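Local coordinates for putative fusidic acid resistance protein (Staphylococcus aureus, PDB 2YB5), which confers resistance to the antibiotic fusidic acid, probably by binding elongation factor G and helping to clear it from the ribosome, at residues I7-F12 / V82-F87; Y20-L25 / F40-I45; T115-Y120 / C197-D202. All blocks are in the same frame, centred on the assembly; numbering follows the deposited sequence.

Overall arrangement
FusC has an all-helical N-terminal part and a C-terminal treble-clef zinc-finger part, and the three contacts run from one to the other. Contact 2 pairs helices 9-27 and 35-50 far from the metal; contact 1 lies at the start of the same helix 9-27, about 19 Å away centre to centre, and closes the chain loop within which contact 2 is nested. Contact 3, about 9 Å from contact 1 between centres, carries the zinc ligand Cys197. Contacts 1 and 3 touch directly: Asp86 meets Thr115, Phe87 pairs with Thr115 through the backbone, and Tyr10 packs on Ser119. The side chain of Val9 in contact 1 is about 13 Å from the zinc ion.

Contact 1 (I7-F12 / V82-F87); sequences IEVYKF and VYIQDF
Ile7 and Ile84 join their backbones in a single beta bridge, the CA of Ile7 lying 5.1 Å from the CA of Ile84. It rests on Gln85 N, which donates a hydrogen bond to Ile7 O at 2.8 Å with an N-H...O angle of 163°; a second bond, from Ile7 N to Tyr83 O, is less sure because the position of that oxygen is uncertain. The CA of Ile84 also approaches Ile7 O in a CA-H...O contact, and Gln85 CB packs against that same oxygen.

Beside the bridge, Ile84 spreads its two branches over the start of helix 9-27. CG1 stands anti to the carbonyl carbon (chi1 -59°) and the chain runs on extended (chi2 175°), which lays CD1 over one face of the Phe12 ring, 3.9 Å from its centroid and offset toward the rim, a CH-pi contact in which the two side chains cross at about a right angle. CG2 of Ile84 meets Val9 CG2 at 3.6 Å.

Farther out, Ile7 rests on Phe49 of helix 35-50, while Asp86 forms a salt bridge with Lys116. A water bridges the two segments on the side of Glu8, the N-cap residue. It donates to Glu8 OE1 and to Gln85 O, the latter at 2.6 Å, and accepts from Val9 N at 2.9 Å, so that the Val9 amide at the helix start and the Gln85 carbonyl are both satisfied through one water.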
# COMPACT_ATOMS: atom_id res chain seq x y z
N ILE A 7 -1.31 -0.37 13.42
CA ILE A 7 -2.14 -0.35 12.21
C ILE A 7 -1.41 -0.93 11.01
O ILE A 7 -0.19 -1.00 10.99
CB ILE A 7 -2.62 1.09 11.86
CG1 ILE A 7 -1.43 2.04 11.65
CG2 ILE A 7 -3.53 1.63 12.96
CD1 ILE A 7 -1.76 3.27 10.85
N GLU A 8 -2.18 -1.31 10.00
CA GLU A 8 -1.60 -1.84 8.77
C GLU A 8 -0.94 -0.73 7.96
O GLU A 8 -1.29 0.45 8.08
CB GLU A 8 -2.67 -2.55 7.95
CG GLU A 8 -3.36 -3.71 8.68
CD GLU A 8 -2.39 -4.79 9.15
OE1 GLU A 8 -1.39 -5.06 8.44
OE2 GLU A 8 -2.63 -5.37 10.23
N VAL A 9 0.05 -1.11 7.16
CA VAL A 9 0.75 -0.18 6.27
C VAL A 9 -0.22 0.57 5.35
O VAL A 9 -0.10 1.78 5.15
CB VAL A 9 1.82 -0.93 5.42
CG1 VAL A 9 2.30 -0.09 4.25
CG2 VAL A 9 3.01 -1.36 6.29
N TYR A 10 -1.19 -0.15 4.78
CA TYR A 10 -2.19 0.50 3.91
C TYR A 10 -3.06 1.54 4.65
O TYR A 10 -3.44 2.55 4.07
CB TYR A 10 -3.04 -0.52 3.16
CG TYR A 10 -3.93 -1.40 4.00
CD1 TYR A 10 -5.22 -1.00 4.35
CD2 TYR A 10 -3.50 -2.66 4.41
CE1 TYR A 10 -6.04 -1.82 5.11
CE2 TYR A 10 -4.31 -3.48 5.17
CZ TYR A 10 -5.58 -3.06 5.51
OH TYR A 10 -6.38 -3.89 6.26
N LYS A 11 -3.34 1.32 5.94
CA LYS A 11 -4.06 2.32 6.75
C LYS A 11 -3.23 3.57 6.97
O LYS A 11 -3.77 4.68 7.01
CB LYS A 11 -4.51 1.75 8.10
CG LYS A 11 -5.63 0.72 8.01
CD LYS A 11 -6.99 1.38 7.76
CE LYS A 11 -8.13 0.38 7.62
NZ LYS A 11 -9.47 1.07 7.55
N PHE A 12 -1.91 3.40 7.11
CA PHE A 12 -1.02 4.54 7.23
C PHE A 12 -0.99 5.37 5.94
O PHE A 12 -0.90 6.59 5.99
CB PHE A 12 0.40 4.10 7.61
CG PHE A 12 1.36 5.25 7.73
CD1 PHE A 12 1.48 5.96 8.91
CD2 PHE A 12 2.13 5.65 6.64
CE1 PHE A 12 2.36 7.03 9.02
CE2 PHE A 12 3.00 6.73 6.73
CZ PHE A 12 3.12 7.42 7.93
N VAL A 82 5.96 4.62 14.09
CA VAL A 82 6.19 3.70 15.21
C VAL A 82 4.99 2.78 15.45
O VAL A 82 5.16 1.66 15.92
CB VAL A 82 6.53 4.47 16.51
CG1 VAL A 82 7.76 5.36 16.32
CG2 VAL A 82 5.34 5.29 16.99
N TYR A 83 3.79 3.25 15.12
CA TYR A 83 2.57 2.46 15.32
C TYR A 83 2.24 1.53 14.13
O TYR A 83 1.20 0.88 14.15
CB TYR A 83 1.36 3.37 15.61
CG TYR A 83 1.47 4.23 16.87
CD1 TYR A 83 2.16 3.79 18.00
CD2 TYR A 83 0.85 5.47 16.93
CE1 TYR A 83 2.24 4.57 19.14
CE2 TYR A 83 0.92 6.27 18.08
CZ TYR A 83 1.62 5.81 19.18
OH TYR A 83 1.71 6.59 20.31
N ILE A 84 3.10 1.48 13.11
CA ILE A 84 2.85 0.65 11.92
C ILE A 84 3.25 -0.80 12.15
O ILE A 84 4.41 -1.09 12.48
CB ILE A 84 3.63 1.15 10.68
CG1 ILE A 84 3.26 2.59 10.33
CG2 ILE A 84 3.38 0.24 9.49
CD1 ILE A 84 4.08 3.18 9.18
N GLN A 85 2.30 -1.71 11.93
CA GLN A 85 2.57 -3.16 11.93
C GLN A 85 3.40 -3.55 10.70
O GLN A 85 2.91 -3.48 9.57
CB GLN A 85 1.24 -3.92 11.91
CG GLN A 85 1.35 -5.44 11.87
CD GLN A 85 1.81 -6.04 13.18
OE1 GLN A 85 2.76 -6.82 13.21
NE2 GLN A 85 1.14 -5.68 14.27
N ASP A 86 4.65 -3.95 10.93
CA ASP A 86 5.54 -4.34 9.84
C ASP A 86 5.02 -5.53 9.04
O ASP A 86 4.34 -6.41 9.56
CB ASP A 86 6.94 -4.71 10.36
CG ASP A 86 7.69 -3.53 10.88
OD1 ASP A 86 7.40 -3.10 12.02
OD2 ASP A 86 8.59 -3.04 10.17
N PHE A 87 5.34 -5.52 7.75
CA PHE A 87 5.08 -6.65 6.88
C PHE A 87 6.04 -7.77 7.26
O PHE A 87 7.24 -7.54 7.34
CB PHE A 87 5.31 -6.22 5.43
CG PHE A 87 4.99 -7.28 4.43
CD1 PHE A 87 3.71 -7.37 3.90
CD2 PHE A 87 5.96 -8.18 4.00
CE1 PHE A 87 3.40 -8.33 2.95
CE2 PHE A 87 5.66 -9.14 3.06
CZ PHE A 87 4.37 -9.22 2.54
O HOH W 1 1.06 -3.79 7.81

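Contact 2 (Y20-L25 / F40-I45); sequences YQLIKL and FLLNEI
Leu22 and Leu41 meet across an antiparallel pair of successive helices, a helical hairpin within the all-helical N-terminal region assigned to the elongation factor G-binding family. The segment axes approach to 10.2 Å with an angle of 168° between their directions, and the CA atoms of Leu22 and Leu41 are 6.7 Å apart.

Leu41 can be followed outward from its backbone. Its CB already lies against Leu22, 3.8 Å from both CG and CD2 of that residue. CG, anti to the carbonyl carbon (chi1 -77°), continues alongside Leu22, the two side chains sliding past each other in opposite directions. At the tip, CD2 of Leu41 meets three residues of segment 20-25: it stands 3.3 Å from Leu22 CD2, lies beside the backbone C of Gln21, and faces Leu25 tip to tip, 3.4 Å from Leu25 CD2.

Leu42 packs on Ile63 of helix 59-63, and Ile45 lies on Phe59 and Ile60 of that helix, extending the apolar core. The other branch of Leu22 turns to Leu42, whose side chain it crosses at about a right angle; there Leu22 CD1 is 3.4 Å from Leu42 CD2, tighter than usual van der Waals contact.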
# COMPACT_ATOMS: atom_id res chain seq x y z
N TYR A 20 -2.92 15.18 3.76
CA TYR A 20 -2.72 16.05 2.59
C TYR A 20 -4.03 16.66 2.12
O TYR A 20 -4.04 17.78 1.62
CB TYR A 20 -2.08 15.32 1.41
CG TYR A 20 -0.68 14.76 1.62
CD1 TYR A 20 0.23 15.35 2.50
CD2 TYR A 20 -0.26 13.64 0.90
CE1 TYR A 20 1.52 14.81 2.67
CE2 TYR A 20 1.01 13.11 1.06
CZ TYR A 20 1.90 13.69 1.94
OH TYR A 20 3.16 13.13 2.08
N GLN A 21 -5.14 15.93 2.26
CA GLN A 21 -6.44 16.48 1.89
C GLN A 21 -6.78 17.65 2.80
O GLN A 21 -7.32 18.64 2.34
CB GLN A 21 -7.53 15.41 1.94
CG GLN A 21 -8.85 15.82 1.22
CD GLN A 21 -8.83 15.62 -0.30
OE1 GLN A 21 -7.78 15.35 -0.89
NE2 GLN A 21 -9.98 15.75 -0.93
N LEU A 22 -6.46 17.54 4.09
CA LEU A 22 -6.62 18.63 5.04
C LEU A 22 -5.84 19.87 4.61
O LEU A 22 -6.32 20.99 4.75
CB LEU A 22 -6.15 18.22 6.45
CG LEU A 22 -7.20 17.72 7.43
CD1 LEU A 22 -6.54 17.41 8.78
CD2 LEU A 22 -8.31 18.74 7.61
N ILE A 23 -4.64 19.65 4.09
CA ILE A 23 -3.81 20.74 3.57
C ILE A 23 -4.44 21.42 2.35
O ILE A 23 -4.32 22.63 2.18
CB ILE A 23 -2.39 20.26 3.25
CG1 ILE A 23 -1.65 19.95 4.56
CG2 ILE A 23 -1.63 21.31 2.45
CD1 ILE A 23 -0.30 19.26 4.36
N LYS A 24 -5.11 20.65 1.49
CA LYS A 24 -5.87 21.22 0.37
C LYS A 24 -6.94 22.17 0.90
O LYS A 24 -7.05 23.30 0.44
CB LYS A 24 -6.51 20.13 -0.50
CG LYS A 24 -5.56 19.41 -1.44
CD LYS A 24 -6.26 18.21 -2.08
CE LYS A 24 -5.57 17.73 -3.34
NZ LYS A 24 -6.18 16.46 -3.87
N LEU A 25 -7.73 21.70 1.87
CA LEU A 25 -8.73 22.54 2.52
C LEU A 25 -8.12 23.80 3.12
O LEU A 25 -8.62 24.89 2.90
CB LEU A 25 -9.50 21.76 3.60
CG LEU A 25 -10.80 21.07 3.17
CD1 LEU A 25 -10.63 20.26 1.90
CD2 LEU A 25 -11.32 20.18 4.30
N PHE A 40 -14.76 16.10 9.08
CA PHE A 40 -14.81 14.81 8.42
C PHE A 40 -13.42 14.16 8.34
O PHE A 40 -13.24 13.03 8.80
CB PHE A 40 -15.39 14.90 7.01
CG PHE A 40 -15.33 13.60 6.25
CD1 PHE A 40 -16.13 12.53 6.62
CD2 PHE A 40 -14.44 13.44 5.19
CE1 PHE A 40 -16.08 11.33 5.93
CE2 PHE A 40 -14.37 12.23 4.49
CZ PHE A 40 -15.19 11.18 4.86
N LEU A 41 -12.47 14.88 7.75
CA LEU A 41 -11.09 14.42 7.60
C LEU A 41 -10.52 14.02 8.95
O LEU A 41 -9.97 12.93 9.11
CB LEU A 41 -10.23 15.52 6.98
CG LEU A 41 -10.33 15.80 5.47
CD1 LEU A 41 -11.71 15.54 4.93
CD2 LEU A 41 -9.91 17.21 5.14
N LEU A 42 -10.66 14.89 9.94
CA LEU A 42 -10.09 14.62 11.26
C LEU A 42 -10.67 13.33 11.86
O LEU A 42 -9.91 12.49 12.38
CB LEU A 42 -10.32 15.80 12.20
CG LEU A 42 -9.56 17.07 11.81
CD1 LEU A 42 -9.93 18.21 12.77
CD2 LEU A 42 -8.05 16.82 11.78
N ASN A 43 -11.99 13.16 11.75
CA ASN A 43 -12.64 11.95 12.27
C ASN A 43 -12.28 10.66 11.52
O ASN A 43 -12.26 9.60 12.14
CB ASN A 43 -14.16 12.11 12.35
CG ASN A 43 -14.62 12.69 13.69
OD1 ASN A 43 -14.04 12.41 14.74
ND2 ASN A 43 -15.68 13.49 13.65
N GLU A 44 -12.00 10.76 10.22
CA GLU A 44 -11.51 9.60 9.45
C GLU A 44 -10.15 9.13 9.96
O GLU A 44 -9.91 7.93 10.11
CB GLU A 44 -11.39 9.92 7.96
CG GLU A 44 -12.73 10.14 7.26
CD GLU A 44 -13.52 8.86 7.12
OE1 GLU A 44 -13.06 7.96 6.38
OE2 GLU A 44 -14.60 8.76 7.75
N ILE A 45 -9.26 10.08 10.22
CA ILE A 45 -7.93 9.76 10.74
C ILE A 45 -8.04 9.08 12.10
O ILE A 45 -7.39 8.05 12.34
CB ILE A 45 -7.05 11.02 10.85
CG1 ILE A 45 -6.76 11.58 9.46
CG2 ILE A 45 -5.74 10.71 11.61
CD1 ILE A 45 -6.08 12.91 9.45

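Contact 3 (T115-Y120 / C197-D202); sequences TKEISY and CNQNLD. With ZN (zinc ion), chain C.
Asn198 OD1 accepts two backbone hydrogen bonds from the 115-120 loop, from Ser119 N at 2.7 Å and from Tyr120 N at 2.9 Å. Both amides come from the same face of the carboxamide plane, that of Ser119 standing 37° out of it; the Tyr120 bond is the straighter, with an N-H...O angle of 165°. ND2 of the same amide gives a weak bond to Tyr120 O and a second bond to Ser194 O. The side chain of Asn198 therefore holds two successive loop residues against helix 194-200.

A water accepts from Ser119 OG at 2.7 Å and donates to Asn198 O and Leu201 O.

Asn198 ND2 also sits 3.5 Å above the centre of the Tyr120 ring, the amide and ring planes turned 50° apart. At the ring edge, in plane, lie Leu201 CD2 and Cys197 SG, the latter 5.1 Å from the centroid. Cys197 SG, anti to its backbone N, binds the zinc ion at 2.4 Å, completing the four-cysteine site with Cys158, Cys161 and Cys191.

Around this core of the treble-clef region, Ser119 packs on Val9 of helix 9-27, and Tyr120 touches Leu207 of helix 204-214 and Ile133 and Tyr135 of strand 130-136.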
# COMPACT_ATOMS: atom_id res chain seq x y z
N THR A 115 10.00 -2.60 5.69
CA THR A 115 8.81 -3.41 5.98
C THR A 115 7.63 -2.60 6.52
O THR A 115 6.52 -3.12 6.62
CB THR A 115 9.13 -4.61 6.91
OG1 THR A 115 9.78 -4.17 8.10
CG2 THR A 115 10.02 -5.61 6.18
N LYS A 116 7.84 -1.32 6.83
CA LYS A 116 6.75 -0.42 7.19
C LYS A 116 6.19 0.32 5.96
O LYS A 116 5.37 1.22 6.10
CB LYS A 116 7.21 0.60 8.24
CG LYS A 116 7.69 -0.03 9.55
CD LYS A 116 8.28 1.02 10.48
CE LYS A 116 8.80 0.42 11.76
NZ LYS A 116 7.72 -0.09 12.64
N GLU A 117 6.65 -0.07 4.77
CA GLU A 117 6.25 0.60 3.53
C GLU A 117 5.58 -0.32 2.53
O GLU A 117 5.23 0.13 1.42
CB GLU A 117 7.46 1.23 2.86
CG GLU A 117 8.20 2.23 3.70
CD GLU A 117 9.20 3.01 2.87
OE1 GLU A 117 9.96 2.37 2.11
OE2 GLU A 117 9.20 4.26 2.96
N ILE A 118 5.36 -1.57 2.90
CA ILE A 118 4.69 -2.49 1.98
C ILE A 118 3.52 -3.22 2.62
O ILE A 118 3.60 -3.68 3.77
CB ILE A 118 5.66 -3.50 1.33
CG1 ILE A 118 6.55 -4.18 2.36
CG2 ILE A 118 6.51 -2.83 0.25
CD1 ILE A 118 7.26 -5.41 1.78
N SER A 119 2.42 -3.26 1.88
CA SER A 119 1.27 -4.08 2.20
C SER A 119 1.39 -5.41 1.47
O SER A 119 0.82 -6.41 1.89
CB SER A 119 -0.01 -3.37 1.76
OG SER A 119 -0.21 -2.20 2.54
N TYR A 120 2.10 -5.41 0.36
CA TYR A 120 2.43 -6.65 -0.31
C TYR A 120 3.84 -6.62 -0.88
O TYR A 120 4.36 -5.56 -1.22
CB TYR A 120 1.41 -6.94 -1.42
CG TYR A 120 1.54 -6.14 -2.67
CD1 TYR A 120 2.38 -6.54 -3.70
CD2 TYR A 120 0.76 -4.98 -2.87
CE1 TYR A 120 2.48 -5.79 -4.88
CE2 TYR A 120 0.86 -4.24 -4.01
CZ TYR A 120 1.71 -4.66 -5.03
OH TYR A 120 1.79 -3.92 -6.19
N CYS A 197 3.99 1.24 -6.16
CA CYS A 197 2.59 0.80 -5.93
C CYS A 197 2.20 0.80 -4.44
O CYS A 197 1.14 1.32 -4.07
CB CYS A 197 2.40 -0.63 -6.47
SG CYS A 197 0.68 -1.17 -6.57
N ASN A 198 3.06 0.22 -3.62
CA ASN A 198 2.80 0.11 -2.18
C ASN A 198 2.78 1.45 -1.44
O ASN A 198 2.16 1.56 -0.39
CB ASN A 198 3.79 -0.84 -1.52
CG ASN A 198 3.35 -2.28 -1.62
OD1 ASN A 198 2.55 -2.74 -0.81
ND2 ASN A 198 3.88 -3.01 -2.61
N GLN A 199 3.43 2.47 -2.01
CA GLN A 199 3.33 3.85 -1.52
C GLN A 199 1.96 4.46 -1.85
O GLN A 199 1.50 5.36 -1.14
CB GLN A 199 4.43 4.75 -2.12
CG GLN A 199 5.86 4.37 -1.73
CD GLN A 199 6.14 4.59 -0.26
OE1 GLN A 199 5.51 3.97 0.60
NE2 GLN A 199 7.09 5.48 0.05
N ASN A 200 1.32 3.97 -2.91
CA ASN A 200 0.00 4.45 -3.32
C ASN A 200 -1.16 3.64 -2.75
O ASN A 200 -2.30 4.12 -2.73
CB ASN A 200 -0.13 4.40 -4.85
CG ASN A 200 1.05 5.05 -5.59
OD1 ASN A 200 1.73 5.93 -5.05
ND2 ASN A 200 1.28 4.60 -6.84
N LEU A 201 -0.91 2.41 -2.34
CA LEU A 201 -2.00 1.48 -2.03
C LEU A 201 -2.63 1.79 -0.67
O LEU A 201 -2.01 1.56 0.37
CB LEU A 201 -1.50 0.03 -2.08
CG LEU A 201 -2.52 -1.06 -1.72
CD1 LEU A 201 -3.75 -1.01 -2.63
CD2 LEU A 201 -1.85 -2.45 -1.77
N ASP A 202 -3.87 2.27 -0.68
CA ASP A 202 -4.53 2.63 0.60
C ASP A 202 -5.58 1.63 1.09
O ASP A 202 -6.17 1.86 2.14
CB ASP A 202 -5.11 4.04 0.53
CG ASP A 202 -6.19 4.18 -0.52
OD1 ASP A 202 -6.68 3.16 -1.04
OD2 ASP A 202 -6.53 5.33 -0.83
ZN ZN C . 0.01 0.31 -8.37
O HOH W 2 0.19 0.08 1.07